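Coat protein (Papaya mosaic virus, PDB 4DOX) builds the capsid of a flexible filamentous plant virus, many copies probably coating the viral RNA. Local coordinates at residues 42-52 and 84-95. Numbering follows the deposited sequence.
Sequences VSTLMVAAKVP and IPEISLAQLASI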
ATOM      1  N   VAL A  42       4.883  10.769  -5.431  1.00 30.25           N
ATOM      2  CA  VAL A  42       4.104  10.925  -4.226  1.00 28.91           C
ATOM      3  C   VAL A  42       4.910  11.608  -3.126  1.00 28.83           C
ATOM      4  O   VAL A  42       4.452  12.615  -2.576  1.00 28.98           O
ATOM      5  CB  VAL A  42       3.491   9.604  -3.703  1.00 28.94           C
ATOM      6  CG1 VAL A  42       2.765   9.862  -2.359  1.00 28.90           C
ATOM      7  CG2 VAL A  42       2.528   8.939  -4.759  1.00 27.10           C
ATOM      8  N   SER A  43       6.106  11.107  -2.824  1.00 28.34           N
ATOM      9  CA  SER A  43       6.924  11.764  -1.790  1.00 29.56           C
ATOM     10  C   SER A  43       7.460  13.125  -2.186  1.00 30.67           C
ATOM     11  O   SER A  43       7.644  13.977  -1.323  1.00 32.54           O
ATOM     12  CB  SER A  43       8.067  10.899  -1.288  1.00 29.78           C
ATOM     13  OG  SER A  43       8.883  10.476  -2.366  1.00 33.21           O
ATOM     14  N   THR A  44       7.702  13.351  -3.472  1.00 30.75           N
ATOM     15  CA  THR A  44       8.177  14.665  -3.925  1.00 31.25           C
ATOM     16  C   THR A  44       7.084  15.681  -3.669  1.00 31.03           C
ATOM     17  O   THR A  44       7.316  16.763  -3.090  1.00 31.96           O
ATOM     18  CB  THR A  44       8.634  14.673  -5.438  1.00 32.43           C
ATOM     19  OG1 THR A  44       9.748  13.786  -5.635  1.00 32.34           O
ATOM     20  CG2 THR A  44       9.034  16.040  -5.876  1.00 32.31           C
ATOM     21  N   LEU A  45       5.885  15.322  -4.088  1.00 30.05           N
ATOM     22  CA  LEU A  45       4.738  16.192  -3.892  1.00 31.00           C
ATOM     23  C   LEU A  45       4.401  16.382  -2.412  1.00 30.57           C
ATOM     24  O   LEU A  45       3.940  17.444  -2.007  1.00 30.68           O
ATOM     25  CB  LEU A  45       3.557  15.654  -4.683  1.00 30.70           C
ATOM     26  CG  LEU A  45       3.415  16.357  -6.042  1.00 34.14           C
ATOM     27  CD1 LEU A  45       4.449  15.978  -7.098  1.00 33.50           C
ATOM     28  CD2 LEU A  45       2.023  16.090  -6.562  1.00 34.85           C
ATOM     29  N   MET A  46       4.656  15.348  -1.609  1.00 29.69           N
ATOM     30  CA  MET A  46       4.392  15.409  -0.192  1.00 30.41           C
ATOM     31  C   MET A  46       5.313  16.405   0.462  1.00 32.09           C
ATOM     32  O   MET A  46       4.888  17.199   1.308  1.00 32.88           O
ATOM     33  CB  MET A  46       4.599  14.050   0.456  1.00 29.32           C
ATOM     34  CG  MET A  46       3.366  13.205   0.449  1.00 29.20           C
ATOM     35  SD  MET A  46       3.709  11.552   1.052  1.00 33.29           S
ATOM     36  CE  MET A  46       3.289  11.643   2.798  1.00 29.67           C
ATOM     37  N   VAL A  47       6.588  16.335   0.086  1.00 32.58           N
ATOM     38  CA  VAL A  47       7.567  17.270   0.600  1.00 34.40           C
ATOM     39  C   VAL A  47       7.167  18.686   0.157  1.00 35.55           C
ATOM     40  O   VAL A  47       7.193  19.599   0.960  1.00 36.89           O
ATOM     41  CB  VAL A  47       9.056  16.831   0.252  1.00 35.43           C
ATOM     42  CG1 VAL A  47      10.091  17.985   0.411  1.00 36.93           C
ATOM     43  CG2 VAL A  47       9.469  15.615   1.104  1.00 33.60           C
ATOM     44  N   ALA A  48       6.750  18.864  -1.082  1.00 35.53           N
ATOM     45  CA  ALA A  48       6.363  20.175  -1.569  1.00 37.15           C
ATOM     46  C   ALA A  48       5.146  20.716  -0.818  1.00 38.05           C
ATOM     47  O   ALA A  48       4.994  21.914  -0.637  1.00 39.70           O
ATOM     48  CB  ALA A  48       6.105  20.128  -3.021  1.00 36.08           C
ATOM     49  N   ALA A  49       4.273  19.812  -0.408  1.00 36.89           N
ATOM     50  CA  ALA A  49       3.087  20.135   0.351  1.00 37.60           C
ATOM     51  C   ALA A  49       3.426  20.432   1.785  1.00 39.28           C
ATOM     52  O   ALA A  49       2.555  20.763   2.564  1.00 39.80           O
ATOM     53  CB  ALA A  49       2.128  19.026   0.286  1.00 35.60           C
ATOM     54  N   LYS A  50       4.762  20.508   2.140  1.00 38.52           N
ATOM     55  CA  LYS A  50       5.233  20.713   3.495  1.00 40.25           C
ATOM     56  C   LYS A  50       5.296  19.589   4.531  1.00 36.38           C
ATOM     57  O   LYS A  50       5.257  19.825   5.693  1.00 41.33           O
ATOM     58  CB  LYS A  50       4.634  21.981   4.049  1.00 38.14           C
ATOM     59  CG  LYS A  50       5.328  23.231   3.639  1.00 50.55           C
ATOM     60  CD  LYS A  50       4.983  23.675   2.268  1.00 47.11           C
ATOM     61  CE  LYS A  50       5.359  25.067   2.018  1.00 57.07           C
ATOM     62  NZ  LYS A  50       4.489  25.995   2.768  1.00 61.84           N
ATOM     63  N   VAL A  51       5.269  18.390   4.050  1.00 38.01           N
ATOM     64  CA  VAL A  51       5.558  17.258   4.923  1.00 36.80           C
ATOM     65  C   VAL A  51       7.075  17.240   4.981  1.00 38.18           C
ATOM     66  O   VAL A  51       7.695  17.339   3.923  1.00 38.15           O
ATOM     67  CB  VAL A  51       5.090  15.912   4.310  1.00 34.55           C
ATOM     68  CG1 VAL A  51       5.494  14.729   5.183  1.00 33.32           C
ATOM     69  CG2 VAL A  51       3.638  15.907   4.141  1.00 33.00           C
ATOM     70  N   PRO A  52       7.674  17.165   6.198  1.00 39.40           N
ATOM     71  CA  PRO A  52       9.145  17.046   6.360  1.00 40.78           C
ATOM     72  C   PRO A  52       9.665  15.820   5.635  1.00 40.17           C
ATOM     73  O   PRO A  52       9.052  14.775   5.721  1.00 39.56           O
ATOM     74  CB  PRO A  52       9.317  16.861   7.881  1.00 40.89           C
ATOM     75  CG  PRO A  52       8.192  17.731   8.473  1.00 41.87           C
ATOM     76  CD  PRO A  52       7.002  17.408   7.499  1.00 39.99           C
ATOM     77  N   ILE A  84       0.232  16.534  10.289  1.00 42.10           N
ATOM     78  CA  ILE A  84       0.788  17.822   9.787  1.00 45.00           C
ATOM     79  C   ILE A  84      -0.353  18.846   9.656  1.00 47.61           C
ATOM     80  O   ILE A  84      -1.388  18.559   9.027  1.00 46.52           O
ATOM     81  CB  ILE A  84       1.598  17.706   8.397  1.00 44.53           C
ATOM     82  CG1 ILE A  84       2.662  16.598   8.385  1.00 41.62           C
ATOM     83  CG2 ILE A  84       2.223  19.041   7.988  1.00 45.59           C
ATOM     84  CD1 ILE A  84       3.661  16.681   9.517  1.00 42.72           C
ATOM     85  N   PRO A  85      -0.187  20.044  10.258  1.00 51.42           N
ATOM     86  CA  PRO A  85      -1.359  20.931  10.236  1.00 53.28           C
ATOM     87  C   PRO A  85      -1.561  21.468   8.847  1.00 54.91           C
ATOM     88  O   PRO A  85      -0.582  21.716   8.101  1.00 55.96           O
ATOM     89  CB  PRO A  85      -0.976  22.071  11.196  1.00 55.23           C
ATOM     90  CG  PRO A  85       0.258  21.569  11.975  1.00 54.82           C
ATOM     91  CD  PRO A  85       0.951  20.661  10.976  1.00 53.36           C
ATOM     92  N   GLU A  86      -2.823  21.623   8.479  1.00 55.97           N
ATOM     93  CA  GLU A  86      -3.159  22.076   7.121  1.00 57.31           C
ATOM     94  C   GLU A  86      -2.785  21.086   5.996  1.00 54.14           C
ATOM     95  O   GLU A  86      -2.706  21.477   4.818  1.00 54.80           O
ATOM     96  CB  GLU A  86      -2.606  23.510   6.827  1.00 60.67           C
ATOM     97  CG  GLU A  86      -3.707  24.655   6.729  1.00 67.64           C
ATOM     98  CD  GLU A  86      -4.942  24.282   5.817  1.00 74.09           C
ATOM     99  OE1 GLU A  86      -4.796  23.401   4.893  1.00 73.71           O
ATOM    100  OE2 GLU A  86      -6.052  24.877   6.046  1.00 76.57           O
ATOM    101  N   ILE A  87      -2.556  19.819   6.365  1.00 50.52           N
ATOM    102  CA  ILE A  87      -2.642  18.708   5.398  1.00 46.83           C
ATOM    103  C   ILE A  87      -3.561  17.644   5.971  1.00 43.41           C
ATOM    104  O   ILE A  87      -3.231  17.050   6.974  1.00 42.73           O
ATOM    105  CB  ILE A  87      -1.250  18.116   5.065  1.00 46.71           C
ATOM    106  CG1 ILE A  87      -0.323  19.231   4.598  1.00 49.30           C
ATOM    107  CG2 ILE A  87      -1.344  17.132   3.915  1.00 45.02           C
ATOM    108  CD1 ILE A  87       1.104  18.819   4.495  1.00 52.16           C
ATOM    109  N   SER A  88      -4.728  17.448   5.362  1.00 40.64           N
ATOM    110  CA  SER A  88      -5.716  16.428   5.807  1.00 37.09           C
ATOM    111  C   SER A  88      -5.386  15.095   5.149  1.00 34.60           C
ATOM    112  O   SER A  88      -4.598  15.063   4.214  1.00 34.64           O
ATOM    113  CB  SER A  88      -7.137  16.845   5.405  1.00 37.17           C
ATOM    114  OG  SER A  88      -7.264  16.888   3.996  1.00 34.54           O
ATOM    115  N   LEU A  89      -5.970  13.997   5.623  1.00 32.12           N
ATOM    116  CA  LEU A  89      -5.776  12.709   4.959  1.00 29.56           C
ATOM    117  C   LEU A  89      -6.296  12.786   3.517  1.00 29.24           C
ATOM    118  O   LEU A  89      -5.649  12.275   2.578  1.00 27.76           O
ATOM    119  CB  LEU A  89      -6.423  11.543   5.722  1.00 28.08           C
ATOM    120  CG  LEU A  89      -5.878  11.268   7.138  1.00 29.84           C
ATOM    121  CD1 LEU A  89      -6.539  10.091   7.784  1.00 28.96           C
ATOM    122  CD2 LEU A  89      -4.363  11.090   7.251  1.00 28.56           C
ATOM    123  N   ALA A  90      -7.435  13.450   3.323  1.00 28.99           N
ATOM    124  CA  ALA A  90      -7.970  13.572   1.972  1.00 29.91           C
ATOM    125  C   ALA A  90      -6.956  14.236   1.051  1.00 30.08           C
ATOM    126  O   ALA A  90      -6.857  13.868  -0.108  1.00 30.33           O
ATOM    127  CB  ALA A  90      -9.312  14.318   1.930  1.00 30.69           C
ATOM    128  N   GLN A  91      -6.209  15.215   1.566  1.00 30.99           N
ATOM    129  CA  GLN A  91      -5.191  15.890   0.748  1.00 31.23           C
ATOM    130  C   GLN A  91      -4.072  14.939   0.332  1.00 29.83           C
ATOM    131  O   GLN A  91      -3.658  14.937  -0.831  1.00 29.22           O
ATOM    132  CB  GLN A  91      -4.660  17.130   1.429  1.00 31.12           C
ATOM    133  CG  GLN A  91      -5.708  18.233   1.482  1.00 34.34           C
ATOM    134  CD  GLN A  91      -5.194  19.509   2.160  1.00 36.92           C
ATOM    135  OE1 GLN A  91      -5.311  19.690   3.394  1.00 37.28           O
ATOM    136  NE2 GLN A  91      -4.587  20.377   1.360  1.00 35.41           N
ATOM    137  N   LEU A  92      -3.634  14.112   1.276  1.00 28.89           N
ATOM    138  CA  LEU A  92      -2.602  13.115   1.007  1.00 28.48           C
ATOM    139  C   LEU A  92      -3.090  12.123  -0.014  1.00 27.88           C
ATOM    140  O   LEU A  92      -2.341  11.769  -0.913  1.00 28.74           O
ATOM    141  CB  LEU A  92      -2.174  12.373   2.279  1.00 28.19           C
ATOM    142  CG  LEU A  92      -1.436  13.163   3.372  1.00 30.18           C
ATOM    143  CD1 LEU A  92      -1.072  12.225   4.574  1.00 27.46           C
ATOM    144  CD2 LEU A  92      -0.175  13.867   2.793  1.00 31.01           C
ATOM    145  N   ALA A  93      -4.354  11.712   0.100  1.00 27.43           N
ATOM    146  CA  ALA A  93      -4.965  10.813  -0.849  1.00 26.76           C
ATOM    147  C   ALA A  93      -4.955  11.422  -2.258  1.00 28.12           C
ATOM    148  O   ALA A  93      -4.720  10.706  -3.276  1.00 29.23           O
ATOM    149  CB  ALA A  93      -6.363  10.471  -0.435  1.00 26.15           C
ATOM    150  N   SER A  94      -5.208  12.725  -2.348  1.00 28.11           N
ATOM    151  CA  SER A  94      -5.192  13.357  -3.651  1.00 28.68           C
ATOM    152  C   SER A  94      -3.762  13.368  -4.216  1.00 28.95           C
ATOM    153  O   SER A  94      -3.544  13.129  -5.408  1.00 29.38           O
ATOM    154  CB  SER A  94      -5.774  14.749  -3.552  1.00 29.58           C
ATOM    155  OG  SER A  94      -7.145  14.660  -3.263  1.00 29.19           O
ATOM    156  N   ILE A  95      -2.788  13.640  -3.341  1.00 28.74           N
ATOM    157  CA  ILE A  95      -1.394  13.642  -3.704  1.00 27.73           C
ATOM    158  C   ILE A  95      -1.053  12.251  -4.233  1.00 27.36           C
ATOM    159  O   ILE A  95      -0.446  12.123  -5.301  1.00 26.36           O
ATOM    160  CB  ILE A  95      -0.517  14.018  -2.512  1.00 27.17           C
ATOM    161  CG1 ILE A  95      -0.570  15.513  -2.281  1.00 26.79           C
ATOM    162  CG2 ILE A  95       0.919  13.653  -2.779  1.00 27.77           C
ATOM    163  CD1 ILE A  95       0.139  15.949  -1.022  1.00 24.52           C
TER
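The planar groups that touch across this contact are backbone carbonyls, each met by an isoleucine: the oxygen of K50 lies 3.9 Å from I84 CG2, that of A49 beside I87 CD1, and that of V42 near I95 CG2. The puckered pyrrolidine ring of P52 meets the end of the I84 side chain, its CD 4.0 Å from I84 CD1. V51 crosses I87 nearly at a right angle, with CG2 3.9 Å from I87 CD1. With CG1 anti to the backbone N (chi1 176°), V51 CG2 is left beside that N, on the side of I87.

Between the two helices, I95 makes the largest contribution, burying more area than any other residue of the contact. Its CG2 branch touches L45 CB at 3.8 Å and lies near M46 CG, while CD1 packs on the A49 methyl; so small a side chain suits a place beside the partner helix. M46, bent at chi3 (95°), crosses L92 and brings CE to 4.1 Å from L92 CD2; both also rest on V59 of helix 56-70, and the long unbranched methionine can bend between the two helices.

No hydrogen bond joins the segments; apolar side chains make the contact. Each helix end is closed locally: K50, at positive phi, completes a Schellman motif, and S88 with Q91 forms a capping box. Segments 42-48 and 89-95 run at 138°, an oblique crossing closer to antiparallel than to parallel, joining helices 36-48 and 89-98 of the all-helical coat protein.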